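Long-range contacts in CBS domain protein (Bacillus anthracis, PDB 3LQN), which is of unknown function but, as a protein with two CBS domains, may sense adenosyl nucleotides or related ligands, as relatives do: residues K18-S23 with G130-R135; A28-G33 with I51-P56; H38-L43 with I64-I69; Y58-L63 with Q95-L100. All coordinates share one frame; numbering follows the deposited sequence.

Interaction 1 of 4, residues K18-S23 with G130-R135; sequences KDLMIS and GILTRR. With SO4 (sulfate ion), chain D; SO4 (sulfate ion), chain G.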
loop_
_atom_site.group_PDB
_atom_site.type_symbol
_atom_site.label_atom_id
_atom_site.label_comp_id
_atom_site.label_asym_id
_atom_site.label_seq_id
_atom_site.Cartn_x
_atom_site.Cartn_y
_atom_site.Cartn_z
ATOM N N LYS A 18 5.078 -14.718 14.411
ATOM C CA LYS A 18 5.804 -15.670 13.584
ATOM C C LYS A 18 4.924 -16.575 12.744
ATOM O O LYS A 18 5.354 -17.082 11.727
ATOM C CB LYS A 18 6.820 -16.460 14.453
ATOM C CG LYS A 18 6.583 -17.990 14.729
ATOM C CD LYS A 18 5.343 -18.318 15.481
ATOM C CE LYS A 18 5.426 -19.702 16.193
ATOM N NZ LYS A 18 5.128 -20.973 15.440
ATOM N N ASP A 19 3.681 -16.783 13.178
ATOM C CA ASP A 19 2.740 -17.646 12.457
ATOM C C ASP A 19 2.071 -16.961 11.264
ATOM O O ASP A 19 1.582 -17.630 10.352
ATOM C CB ASP A 19 1.638 -18.130 13.382
ATOM C CG ASP A 19 2.172 -19.009 14.521
ATOM O OD1 ASP A 19 2.805 -20.034 14.243
ATOM O OD2 ASP A 19 1.945 -18.639 15.678
ATOM N N LEU A 20 2.037 -15.637 11.311
ATOM C CA LEU A 20 1.344 -14.827 10.314
ATOM C C LEU A 20 2.342 -14.182 9.333
ATOM O O LEU A 20 1.967 -13.721 8.244
ATOM C CB LEU A 20 0.611 -13.660 11.000
ATOM C CG LEU A 20 -0.600 -13.904 11.927
ATOM C CD1 LEU A 20 -1.101 -12.624 12.568
ATOM C CD2 LEU A 20 -1.720 -14.549 11.180
ATOM N N MET A 21 3.600 -14.101 9.727
ATOM C CA MET A 21 4.523 -13.259 8.960
ATOM C C MET A 21 4.938 -13.921 7.662
ATOM O O MET A 21 4.867 -15.148 7.501
ATOM C CB MET A 21 5.756 -12.878 9.786
ATOM C CG MET A 21 6.681 -14.076 10.017
ATOM S SD MET A 21 8.112 -13.634 10.970
ATOM C CE MET A 21 8.951 -15.194 10.741
ATOM N N ILE A 22 5.376 -13.089 6.720
ATOM C CA ILE A 22 6.035 -13.599 5.541
ATOM C C ILE A 22 7.502 -13.729 5.895
ATOM O O ILE A 22 8.112 -12.779 6.356
ATOM C CB ILE A 22 5.870 -12.564 4.365
ATOM C CG1 ILE A 22 4.405 -12.425 3.919
ATOM C CG2 ILE A 22 6.737 -12.936 3.222
ATOM C CD1 ILE A 22 4.191 -11.129 3.042
ATOM N N SER A 23 8.094 -14.905 5.676
ATOM C CA SER A 23 9.459 -15.106 6.143
ATOM C C SER A 23 10.494 -14.272 5.383
ATOM O O SER A 23 10.314 -13.972 4.217
ATOM C CB SER A 23 9.803 -16.592 6.064
ATOM O OG SER A 23 10.937 -16.851 6.879
ATOM N N GLY A 130 11.137 -11.394 9.203
ATOM C CA GLY A 130 10.036 -11.372 8.269
ATOM C C GLY A 130 9.203 -10.085 8.318
ATOM O O GLY A 130 9.491 -9.140 9.064
ATOM N N ILE A 131 8.106 -10.084 7.571
ATOM C CA ILE A 131 7.222 -8.909 7.600
ATOM C C ILE A 131 5.796 -9.383 7.844
ATOM O O ILE A 131 5.392 -10.491 7.419
ATOM C CB ILE A 131 7.335 -8.070 6.302
ATOM C CG1 ILE A 131 6.828 -8.862 5.100
ATOM C CG2 ILE A 131 8.758 -7.617 6.076
ATOM C CD1 ILE A 131 6.245 -7.936 4.007
ATOM N N LEU A 132 5.010 -8.561 8.523
ATOM C CA LEU A 132 3.629 -8.922 8.805
ATOM C C LEU A 132 2.709 -7.878 8.178
ATOM O O LEU A 132 2.731 -6.720 8.561
ATOM C CB LEU A 132 3.401 -9.053 10.309
ATOM C CG LEU A 132 2.042 -9.265 10.957
ATOM C CD1 LEU A 132 1.590 -10.698 10.869
ATOM C CD2 LEU A 132 2.232 -8.877 12.368
ATOM N N THR A 133 1.901 -8.321 7.221
ATOM C CA THR A 133 1.070 -7.439 6.408
ATOM C C THR A 133 -0.328 -7.354 6.968
ATOM O O THR A 133 -0.821 -8.207 7.731
ATOM C CB THR A 133 0.854 -8.006 5.025
ATOM O OG1 THR A 133 0.139 -9.237 5.187
ATOM C CG2 THR A 133 2.177 -8.265 4.355
ATOM N N ARG A 134 -1.043 -6.344 6.485
ATOM C CA ARG A 134 -2.446 -6.249 6.783
ATOM C C ARG A 134 -3.242 -7.405 6.246
ATOM O O ARG A 134 -4.166 -7.857 6.900
ATOM C CB ARG A 134 -3.037 -4.960 6.192
ATOM C CG ARG A 134 -2.563 -3.775 6.926
ATOM C CD ARG A 134 -3.112 -2.581 6.233
ATOM N NE ARG A 134 -3.082 -1.438 7.110
ATOM C CZ ARG A 134 -3.236 -0.209 6.666
ATOM N NH1 ARG A 134 -3.416 -0.028 5.371
ATOM N NH2 ARG A 134 -3.189 0.804 7.505
ATOM N N ARG A 135 -2.922 -7.881 5.051
ATOM C CA ARG A 135 -3.718 -8.972 4.490
ATOM C C ARG A 135 -3.804 -10.168 5.424
ATOM O O ARG A 135 -4.885 -10.681 5.669
ATOM C CB ARG A 135 -3.202 -9.399 3.121
ATOM C CG ARG A 135 -3.956 -10.581 2.575
ATOM C CD ARG A 135 -3.599 -10.845 1.130
ATOM N NE ARG A 135 -4.486 -11.852 0.563
ATOM C CZ ARG A 135 -4.352 -13.160 0.748
ATOM N NH1 ARG A 135 -3.360 -13.636 1.490
ATOM N NH2 ARG A 135 -5.213 -13.990 0.190
HETATM S S SO4 D . 0.191 -12.445 3.209
HETATM O O1 SO4 D . 0.849 -12.725 4.479
HETATM O O2 SO4 D . 0.712 -13.346 2.183
HETATM O O3 SO4 D . -1.246 -12.699 3.338
HETATM O O4 SO4 D . 0.464 -11.055 2.837
HETATM S S SO4 G . -4.123 -17.388 0.923
HETATM O O1 SO4 G . -4.199 -18.338 2.030
HETATM O O2 SO4 G . -3.520 -18.061 -0.221
HETATM O O3 SO4 G . -5.467 -16.940 0.565
HETATM O O4 SO4 G . -3.302 -16.240 1.310
HETATM O O HOH W 1 2.127 -11.484 6.702
#
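Ile22 and Ile131 lie side by side as a hydrogen-bonded antiparallel pair, with both side chains on the same face of the sheet. Ile22 N donates a hydrogen bond to Ile131 O at 2.7 Å, and Ile131 N donates back to Ile22 O at 3.0 Å. Ile131 carries CG1 between its backbone N and carbonyl carbon (chi1 65°), which sets that atom 3.9 Å from Ile22 CB. Ile22 instead swings CG1 beside its own N, and its CD1 reaches across Thr133 at about a right angle, 3.7 Å from CG2. Next along, Met21 lays its thioether by Gly130, SD 4.0 Å from CA; Gly130 has backbone angles that would drive a side chain into the carbonyl before it.

Thr133 is the N-cap of helix 134-144. Its OG1 caps Ala136 N and also donates to O4 of the chain D sulfate at 3.0 Å, while water 1 joins Leu20 O (2.7 Å), Thr133 N and O1 of that sulfate. Arg135, in one of its two conformers, holds this sulfate and the chain G one at its guanidinium edge. Gly130 to Thr133 resembles the first half of the CBS nucleotide-binding motif, but the Asp/Asn that usually follows is Ala136 here. The sulfates probably come from the crystallisation liquor; the caught anion is consistent with a phosphate site, and nucleotide binding is only possible.

Interaction 2 of 4, residues A28-G33 with I51-P56; sequences AHVQIG and IPVLDP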
loop_
_atom_site.group_PDB
_atom_site.type_symbol
_atom_site.label_atom_id
_atom_site.label_comp_id
_atom_site.label_asym_id
_atom_site.label_seq_id
_atom_site.Cartn_x
_atom_site.Cartn_y
_atom_site.Cartn_z
ATOM N N ALA A 28 12.594 -8.952 -0.307
ATOM C CA ALA A 28 13.780 -8.232 -0.773
ATOM C C ALA A 28 14.218 -7.218 0.300
ATOM O O ALA A 28 13.376 -6.807 1.130
ATOM C CB ALA A 28 13.506 -7.497 -2.106
ATOM N N HIS A 29 15.497 -6.854 0.261
ATOM C CA HIS A 29 16.078 -5.833 1.164
ATOM C C HIS A 29 17.164 -5.028 0.441
ATOM O O HIS A 29 17.605 -5.415 -0.659
ATOM C CB HIS A 29 16.646 -6.526 2.445
ATOM C CG HIS A 29 17.746 -7.504 2.183
ATOM N ND1 HIS A 29 17.537 -8.870 2.141
ATOM C CD2 HIS A 29 19.082 -7.333 2.001
ATOM C CE1 HIS A 29 18.680 -9.485 1.918
ATOM N NE2 HIS A 29 19.638 -8.573 1.829
ATOM N N VAL A 30 17.593 -3.930 1.057
ATOM C CA VAL A 30 18.764 -3.175 0.649
ATOM C C VAL A 30 19.591 -2.816 1.897
ATOM O O VAL A 30 19.163 -3.068 3.026
ATOM C CB VAL A 30 18.352 -1.875 -0.148
ATOM C CG1 VAL A 30 17.791 -2.273 -1.519
ATOM C CG2 VAL A 30 17.318 -1.052 0.654
ATOM N N GLN A 31 20.728 -2.158 1.693
ATOM C CA GLN A 31 21.633 -1.660 2.749
ATOM C C GLN A 31 21.717 -0.148 2.755
ATOM O O GLN A 31 21.443 0.464 1.744
ATOM C CB GLN A 31 23.048 -2.212 2.484
ATOM C CG GLN A 31 23.086 -3.706 2.592
ATOM C CD GLN A 31 24.480 -4.217 2.905
ATOM O OE1 GLN A 31 24.673 -4.985 3.841
ATOM N NE2 GLN A 31 25.461 -3.767 2.133
ATOM N N ILE A 32 22.132 0.474 3.864
ATOM C CA ILE A 32 22.091 1.981 3.945
ATOM C C ILE A 32 22.888 2.779 2.878
ATOM O O ILE A 32 22.540 3.930 2.479
ATOM C CB ILE A 32 22.458 2.531 5.396
ATOM C CG1 ILE A 32 23.916 2.227 5.728
ATOM C CG2 ILE A 32 21.495 1.971 6.481
ATOM C CD1 ILE A 32 24.523 3.146 6.806
ATOM N N GLY A 33 23.954 2.170 2.408
ATOM C CA GLY A 33 24.773 2.792 1.395
ATOM C C GLY A 33 24.380 2.466 -0.019
ATOM O O GLY A 33 25.009 2.983 -0.925
ATOM N N ILE A 51 10.450 -2.185 1.576
ATOM C CA ILE A 51 11.377 -3.249 1.961
ATOM C C ILE A 51 12.258 -2.797 3.092
ATOM O O ILE A 51 12.494 -1.583 3.272
ATOM C CB ILE A 51 12.275 -3.711 0.773
ATOM C CG1 ILE A 51 13.001 -2.501 0.159
ATOM C CG2 ILE A 51 11.442 -4.461 -0.236
ATOM C CD1 ILE A 51 14.100 -2.873 -0.875
ATOM N N PRO A 52 12.744 -3.753 3.903
ATOM C CA PRO A 52 13.635 -3.402 5.004
ATOM C C PRO A 52 15.003 -2.972 4.516
ATOM O O PRO A 52 15.475 -3.431 3.461
ATOM C CB PRO A 52 13.794 -4.736 5.778
ATOM C CG PRO A 52 13.553 -5.825 4.708
ATOM C CD PRO A 52 12.445 -5.209 3.852
ATOM N N VAL A 53 15.577 -2.035 5.264
ATOM C CA VAL A 53 17.003 -1.708 5.163
ATOM C C VAL A 53 17.804 -2.452 6.236
ATOM O O VAL A 53 17.552 -2.253 7.419
ATOM C CB VAL A 53 17.167 -0.180 5.321
ATOM C CG1 VAL A 53 18.629 0.205 5.046
ATOM C CG2 VAL A 53 16.171 0.572 4.362
ATOM N N LEU A 54 18.768 -3.297 5.850
ATOM C CA LEU A 54 19.469 -4.185 6.775
ATOM C C LEU A 54 20.946 -3.812 6.806
ATOM O O LEU A 54 21.445 -3.216 5.866
ATOM C CB LEU A 54 19.376 -5.657 6.322
ATOM C CG LEU A 54 17.923 -6.196 6.195
ATOM C CD1 LEU A 54 18.052 -7.697 5.789
ATOM C CD2 LEU A 54 17.110 -6.016 7.492
ATOM N N ASP A 55 21.605 -4.158 7.888
ATOM C CA ASP A 55 23.075 -4.052 7.945
ATOM C C ASP A 55 23.725 -5.344 7.516
ATOM O O ASP A 55 23.029 -6.319 7.137
ATOM C CB ASP A 55 23.573 -3.533 9.321
ATOM C CG ASP A 55 23.262 -4.438 10.467
ATOM O OD1 ASP A 55 23.172 -5.683 10.329
ATOM O OD2 ASP A 55 23.158 -3.901 11.576
ATOM N N PRO A 56 25.078 -5.393 7.568
ATOM C CA PRO A 56 25.690 -6.645 7.093
ATOM C C PRO A 56 25.443 -7.851 7.999
ATOM O O PRO A 56 25.704 -8.982 7.596
ATOM C CB PRO A 56 27.194 -6.296 7.059
ATOM C CG PRO A 56 27.229 -4.855 6.766
ATOM C CD PRO A 56 26.012 -4.254 7.483
HETATM O O HOH W 2 22.797 -0.707 6.041
#
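His29 turns CG between its backbone N and carbonyl carbon (chi1 62°), while Leu54 holds CG anti to its carbonyl carbon (chi1 -59°); together these torsions bring a methyl over a ring. Leu54 CD1 stands over one face of the imidazole, 3.9 Å from its centroid and displaced toward the rim, a CH-pi contact in which the two side chains cross at about a right angle. The His29 ring also meets that of Tyr58 with the planes steeply inclined.

The backbones themselves are joined by a single bridge at Val30 and Val53. Val30 N donates to Pro52 O at 3.2 Å, and Val30 O receives Leu54 N at 2.9 Å. The same oxygen also takes a CA-H...O contact, with Val53 CA 3.3 Å from Val30 O. Further on, water 2 takes over: it accepts from Ile32 N at 2.6 Å and donates to Leu54 O. Inward, Val30 CG1 packs 3.8 Å from Ile51 CD1, beside Ile64 of the neighbouring strand.

An extended segment, helix 36-46 and strand 50-54 thus follow one another as in the opening unit of a CBS domain. Ala28 O is buried against Ile51 CB (3.3 Å) and the Pro52 ring, with no hydrogen-bond partner anywhere in the model, which probably costs some stability. Between these two segments the polar hold is Val30's two bonds and one water, with apolar contact around them.

Interaction 3 of 4, residues H38-L43 with I64-I69; sequences HALLVL and ISTAMI. With SO4 (sulfate ion), chain C; FMT (formic acid), chain H.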
loop_
_atom_site.group_PDB
_atom_site.type_symbol
_atom_site.label_atom_id
_atom_site.label_comp_id
_atom_site.label_asym_id
_atom_site.label_seq_id
_atom_site.Cartn_x
_atom_site.Cartn_y
_atom_site.Cartn_z
ATOM N N HIS A 38 19.275 1.794 -7.421
ATOM C CA HIS A 38 19.324 0.387 -7.017
ATOM C C HIS A 38 18.111 0.043 -6.156
ATOM O O HIS A 38 17.402 -0.908 -6.405
ATOM C CB HIS A 38 20.609 0.126 -6.207
ATOM C CG HIS A 38 20.801 -1.296 -5.796
ATOM N ND1 HIS A 38 21.997 -1.772 -5.291
ATOM C CD2 HIS A 38 19.973 -2.365 -5.854
ATOM C CE1 HIS A 38 21.879 -3.060 -5.026
ATOM N NE2 HIS A 38 20.656 -3.443 -5.350
ATOM N N ALA A 39 17.875 0.840 -5.115
ATOM C CA ALA A 39 16.751 0.557 -4.238
ATOM C C ALA A 39 15.408 0.590 -4.962
ATOM O O ALA A 39 14.556 -0.258 -4.709
ATOM C CB ALA A 39 16.765 1.519 -3.038
ATOM N N LEU A 40 15.197 1.587 -5.838
ATOM C CA LEU A 40 13.903 1.708 -6.506
ATOM C C LEU A 40 13.705 0.520 -7.447
ATOM O O LEU A 40 12.598 -0.034 -7.568
ATOM C CB LEU A 40 13.818 3.050 -7.255
ATOM C CG LEU A 40 12.446 3.271 -7.893
ATOM C CD1 LEU A 40 11.327 3.484 -6.798
ATOM C CD2 LEU A 40 12.537 4.549 -8.752
ATOM N N LEU A 41 14.792 0.072 -8.084
ATOM C CA LEU A 41 14.650 -1.085 -8.956
ATOM C C LEU A 41 14.299 -2.367 -8.175
ATOM O O LEU A 41 13.488 -3.185 -8.622
ATOM C CB LEU A 41 15.965 -1.266 -9.765
ATOM C CG LEU A 41 15.939 -2.233 -10.939
ATOM C CD1 LEU A 41 14.926 -1.829 -11.990
ATOM C CD2 LEU A 41 17.362 -2.297 -11.558
ATOM N N VAL A 42 14.913 -2.529 -7.015
ATOM C CA VAL A 42 14.661 -3.684 -6.178
ATOM C C VAL A 42 13.195 -3.662 -5.725
ATOM O O VAL A 42 12.515 -4.711 -5.807
ATOM C CB VAL A 42 15.604 -3.726 -4.973
ATOM C CG1 VAL A 42 15.148 -4.801 -3.897
ATOM C CG2 VAL A 42 17.061 -4.013 -5.424
ATOM N N LEU A 43 12.715 -2.478 -5.315
ATOM C CA LEU A 43 11.291 -2.305 -4.937
ATOM C C LEU A 43 10.362 -2.678 -6.078
ATOM O O LEU A 43 9.437 -3.472 -5.926
ATOM C CB LEU A 43 11.007 -0.847 -4.461
ATOM C CG LEU A 43 11.439 -0.656 -3.038
ATOM C CD1 LEU A 43 11.675 0.831 -2.895
ATOM C CD2 LEU A 43 10.246 -1.135 -2.131
ATOM N N ILE A 64 12.380 1.234 3.625
ATOM C CA ILE A 64 12.353 2.225 2.535
ATOM C C ILE A 64 11.251 1.859 1.618
ATOM O O ILE A 64 11.118 0.665 1.323
ATOM C CB ILE A 64 13.719 2.374 1.847
ATOM C CG1 ILE A 64 13.632 3.448 0.735
ATOM C CG2 ILE A 64 14.229 1.025 1.269
ATOM C CD1 ILE A 64 15.038 3.831 0.140
ATOM N N SER A 65 10.432 2.843 1.190
ATOM C CA SER A 65 9.287 2.583 0.312
ATOM C C SER A 65 9.405 3.354 -0.995
ATOM O O SER A 65 10.156 4.287 -1.053
ATOM C CB SER A 65 7.978 3.016 1.020
ATOM O OG SER A 65 7.934 4.432 1.170
ATOM N N THR A 66 8.641 2.977 -2.003
ATOM C CA THR A 66 8.630 3.718 -3.237
ATOM C C THR A 66 8.111 5.132 -2.996
ATOM O O THR A 66 8.570 6.087 -3.630
ATOM C CB THR A 66 7.768 2.994 -4.290
ATOM O OG1 THR A 66 8.277 1.662 -4.447
ATOM C CG2 THR A 66 7.809 3.727 -5.624
ATOM N N ALA A 67 7.121 5.254 -2.102
ATOM C CA ALA A 67 6.684 6.568 -1.676
ATOM C C ALA A 67 7.866 7.429 -1.116
ATOM O O ALA A 67 7.952 8.630 -1.448
ATOM C CB ALA A 67 5.505 6.473 -0.684
ATOM N N MET A 68 8.727 6.878 -0.266
ATOM C CA MET A 68 9.799 7.646 0.375
ATOM C C MET A 68 10.796 8.108 -0.703
ATOM O O MET A 68 11.250 9.245 -0.716
ATOM C CB MET A 68 10.580 6.841 1.419
ATOM C CG MET A 68 9.791 6.554 2.662
ATOM S SD MET A 68 10.728 5.426 3.685
ATOM C CE MET A 68 9.386 4.504 4.402
ATOM N N ILE A 69 11.039 7.204 -1.630
ATOM C CA ILE A 69 11.934 7.539 -2.737
ATOM C C ILE A 69 11.418 8.658 -3.620
ATOM O O ILE A 69 12.152 9.640 -3.887
ATOM C CB ILE A 69 12.266 6.295 -3.562
ATOM C CG1 ILE A 69 13.068 5.316 -2.662
ATOM C CG2 ILE A 69 13.144 6.719 -4.790
ATOM C CD1 ILE A 69 13.447 3.954 -3.426
HETATM S S SO4 C . 24.722 0.840 -5.517
HETATM O O1 SO4 C . 25.847 1.096 -4.602
HETATM O O2 SO4 C . 25.010 -0.438 -6.155
HETATM O O3 SO4 C . 23.592 0.646 -4.665
HETATM O O4 SO4 C . 24.554 1.905 -6.449
HETATM C C FMT H . 5.822 -1.212 -6.040
HETATM O O1 FMT H . 6.106 -2.393 -6.218
HETATM O O2 FMT H . 6.483 -0.295 -6.511
#
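Ser65 OG accepts Met68 N at 2.9 Å, and the backbone next to that cap is touched by Leu43, whose CD1 lies 3.9 Å from Ser65 C. Met68 N also leans weakly on Ser65 O, which receives Ile69 N as well. In the reverse direction Ser65 N points a weak, long bond at Met68 SD, completing a capping box. Ser65 turns OG between its N and carbonyl carbon (chi1 68°), where it can meet the first turn of helix 66-72.

No hydrogen bond crosses to helix 36-46; the contact is mostly between methyl groups. Ile69 CD1 is the hub: it meets Leu43 CD1 tip to tip at 3.6 Å, lies 4.0 Å from Leu40 CB and is 4.1 Å from Ala39 CB. Ile69 reaches there with CG1 anti to its carbonyl carbon and the rest of the chain extended (chi2 179°). Ile64, from the strand, brings CD1 4.3 Å from Ala39 CB.

These are the two helices of a CBS domain packed against each other beside the hairpin of strands 50-54 and 60-65; Gly62 to Ser65 has the same Gly-hydrophobic-hydrophobic-Ser/Thr start as Gly130 to Thr133. Toward the second subunit, Leu40 packs on its Phe81 and Thr66 on its Leu70.

Thr66 has two conformers; in the one described CG2 comes 3.7 Å from Leu40 CD1, while OG1 lies 3.7 Å from Leu43 CB and bonds weakly to a formic acid. Near the N-terminal end of helix 36-46, His38 ND1 donates to O3 of the chain C sulfate, which Gly35 N holds too; both small molecules probably come from the crystallisation liquor.

Interaction 4 of 4, residues Y58-L63 with Q95-L100; sequences YKLHGL and QDIPVL. With SO4 (sulfate ion), chain B.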
loop_
_atom_site.group_PDB
_atom_site.type_symbol
_atom_site.label_atom_id
_atom_site.label_comp_id
_atom_site.label_asym_id
_atom_site.label_seq_id
_atom_site.Cartn_x
_atom_site.Cartn_y
_atom_site.Cartn_z
ATOM N N TYR A 58 22.465 -8.556 8.960
ATOM C CA TYR A 58 21.066 -8.817 8.694
ATOM C C TYR A 58 20.207 -8.328 9.881
ATOM O O TYR A 58 19.162 -8.904 10.211
ATOM C CB TYR A 58 20.901 -10.313 8.369
ATOM C CG TYR A 58 21.310 -10.692 6.943
ATOM C CD1 TYR A 58 20.369 -10.692 5.922
ATOM C CD2 TYR A 58 22.619 -11.071 6.626
ATOM C CE1 TYR A 58 20.706 -11.039 4.639
ATOM C CE2 TYR A 58 22.962 -11.435 5.335
ATOM C CZ TYR A 58 21.993 -11.414 4.348
ATOM O OH TYR A 58 22.289 -11.772 3.059
ATOM N N LYS A 59 20.652 -7.229 10.496
ATOM C CA LYS A 59 19.871 -6.524 11.503
ATOM C C LYS A 59 19.109 -5.387 10.857
ATOM O O LYS A 59 19.566 -4.774 9.902
ATOM C CB LYS A 59 20.764 -6.050 12.664
ATOM C CG LYS A 59 21.163 -7.258 13.515
ATOM C CD LYS A 59 22.165 -6.965 14.616
ATOM C CE LYS A 59 22.449 -8.260 15.357
ATOM N NZ LYS A 59 22.662 -7.999 16.810
ATOM N N LEU A 60 17.926 -5.115 11.382
ATOM C CA LEU A 60 17.007 -4.136 10.839
ATOM C C LEU A 60 17.395 -2.712 11.242
ATOM O O LEU A 60 17.555 -2.425 12.434
ATOM C CB LEU A 60 15.587 -4.490 11.353
ATOM C CG LEU A 60 14.524 -3.559 10.820
ATOM C CD1 LEU A 60 14.410 -3.684 9.237
ATOM C CD2 LEU A 60 13.185 -3.830 11.558
ATOM N N HIS A 61 17.573 -1.844 10.246
ATOM C CA HIS A 61 17.851 -0.409 10.428
ATOM C C HIS A 61 16.675 0.501 10.129
ATOM O O HIS A 61 16.537 1.578 10.695
ATOM C CB HIS A 61 19.031 0.004 9.559
ATOM C CG HIS A 61 20.350 -0.315 10.174
ATOM N ND1 HIS A 61 21.347 0.625 10.309
ATOM C CD2 HIS A 61 20.814 -1.451 10.734
ATOM C CE1 HIS A 61 22.387 0.063 10.905
ATOM N NE2 HIS A 61 22.091 -1.192 11.176
ATOM N N GLY A 62 15.812 0.091 9.228
ATOM C CA GLY A 62 14.724 0.946 8.863
ATOM C C GLY A 62 13.985 0.340 7.718
ATOM O O GLY A 62 14.252 -0.789 7.358
ATOM N N LEU A 63 13.086 1.110 7.138
ATOM C CA LEU A 63 12.285 0.657 5.990
ATOM C C LEU A 63 12.475 1.670 4.878
ATOM O O LEU A 63 12.616 2.866 5.160
ATOM C CB LEU A 63 10.797 0.689 6.299
ATOM C CG LEU A 63 10.008 -0.533 6.777
ATOM C CD1 LEU A 63 8.486 -0.192 6.849
ATOM C CD2 LEU A 63 10.248 -1.711 5.858
ATOM N N GLN A 95 13.453 5.430 10.018
ATOM C CA GLN A 95 14.111 4.683 11.094
ATOM C C GLN A 95 13.106 4.362 12.194
ATOM O O GLN A 95 13.248 3.367 12.873
ATOM C CB GLN A 95 15.244 5.492 11.706
ATOM C CG GLN A 95 16.317 5.952 10.734
ATOM C CD GLN A 95 17.703 5.639 11.246
ATOM O OE1 GLN A 95 17.869 4.788 12.110
ATOM N NE2 GLN A 95 18.707 6.301 10.695
ATOM N N ASP A 96 12.102 5.214 12.360
ATOM C CA ASP A 96 11.121 5.066 13.475
ATOM C C ASP A 96 9.956 4.255 12.943
ATOM O O ASP A 96 8.963 4.802 12.494
ATOM C CB ASP A 96 10.653 6.441 13.976
ATOM C CG ASP A 96 9.680 6.354 15.173
ATOM O OD1 ASP A 96 9.701 5.327 15.884
ATOM O OD2 ASP A 96 8.914 7.325 15.406
ATOM N N ILE A 97 10.149 2.941 12.897
ATOM C CA ILE A 97 9.209 2.072 12.218
ATOM C C ILE A 97 8.647 1.042 13.171
ATOM O O ILE A 97 9.281 0.731 14.189
ATOM C CB ILE A 97 9.880 1.300 11.080
ATOM C CG1 ILE A 97 11.113 0.562 11.604
ATOM C CG2 ILE A 97 10.191 2.266 9.908
ATOM C CD1 ILE A 97 11.605 -0.634 10.751
ATOM N N PRO A 98 7.479 0.482 12.802
ATOM C CA PRO A 98 6.781 -0.569 13.542
ATOM C C PRO A 98 7.577 -1.889 13.521
ATOM O O PRO A 98 7.863 -2.417 12.446
ATOM C CB PRO A 98 5.466 -0.702 12.752
ATOM C CG PRO A 98 5.878 -0.390 11.318
ATOM C CD PRO A 98 6.791 0.806 11.529
ATOM N N VAL A 99 7.921 -2.421 14.695
ATOM C CA VAL A 99 8.599 -3.713 14.780
ATOM C C VAL A 99 8.008 -4.619 15.872
ATOM O O VAL A 99 7.762 -4.190 17.006
ATOM C CB VAL A 99 10.134 -3.558 14.999
ATOM C CG1 VAL A 99 10.799 -4.923 15.150
ATOM C CG2 VAL A 99 10.777 -2.804 13.823
ATOM N N LEU A 100 7.778 -5.875 15.520
ATOM C CA LEU A 100 7.232 -6.835 16.479
ATOM C C LEU A 100 8.231 -7.978 16.619
ATOM O O LEU A 100 8.996 -8.230 15.725
ATOM C CB LEU A 100 5.887 -7.371 16.023
ATOM C CG LEU A 100 4.807 -6.283 16.086
ATOM C CD1 LEU A 100 3.533 -6.836 15.598
ATOM C CD2 LEU A 100 4.618 -5.752 17.501
HETATM S S SO4 B . 12.569 8.878 10.592
HETATM O O1 SO4 B . 12.534 10.295 10.956
HETATM O O2 SO4 B . 12.064 8.063 11.684
HETATM O O3 SO4 B . 11.716 8.678 9.417
HETATM O O4 SO4 B . 13.948 8.487 10.267
#
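His61 and Gln95 bring the flat groups, and they meet only loosely: Gln95 OE1 comes 3.8 Å from His61 O, two acceptors as modelled, while the His61 imidazole stays no nearer than 5.5 Å to 95-100. The ring is held elsewhere, its NE2 bonded to Asp55, and the His61 side chain touches Ile32.

The real contact is aliphatic. Leu60 holds CG anti to its backbone N (chi1 -178°) and pushes CD2 tip to tip at Ile97 CD1, 3.7 Å away. Val99 CG2 closes on the same methyl at 3.5 Å, a tight approach that is doubtful because Val99 has two conformers. Ile97 is the wedge: with CG1 between its N and carbonyl carbon (chi1 54°), its CD1 also reaches to 4.0 Å from Gly62 CA, and its CG2 branch lies 4.0 Å from Leu63 CB. A classic beta bulge sets His61 and Gly62 against the single residue Val53 of strand 50-54.

In 95-100, Asp96 is the centre of an inverse gamma turn. The backbone N-H groups of Gln95 and Asp96 bind O4 and O2 of the chain B sulfate. Leu60 and Val99 both touch Val122 in the sheet of the second CBS region. Between these two segments the seam rests on branched apolar side chains; its polar part includes backbone bonds of Leu63 with Lys94, Leu60 with Gly126 and Tyr58 with Phe128.

In the fold
Interaction 1 closes the widest loop of the chain, and the other three are nested inside it. Interactions 2 and 3 interleave within the first CBS domain: their centres are 11 Å apart, and they share the two-stranded sheet of 50-54 and 60-65. Interaction 4 uses that sheet too, its centre about 10 Å from that of interaction 2, then reaches strand 99-101 in the other sheet, where Leu100 packs on Leu132 of interaction 1. Interactions 1 and 3 lie on opposite sides of the chain's centre, 20 Å apart between centres, yet both touch the second subunit. Two CBS units are thus joined through interaction 4, consistent with the paired CBS modules of this family, and the assembly holds two copies.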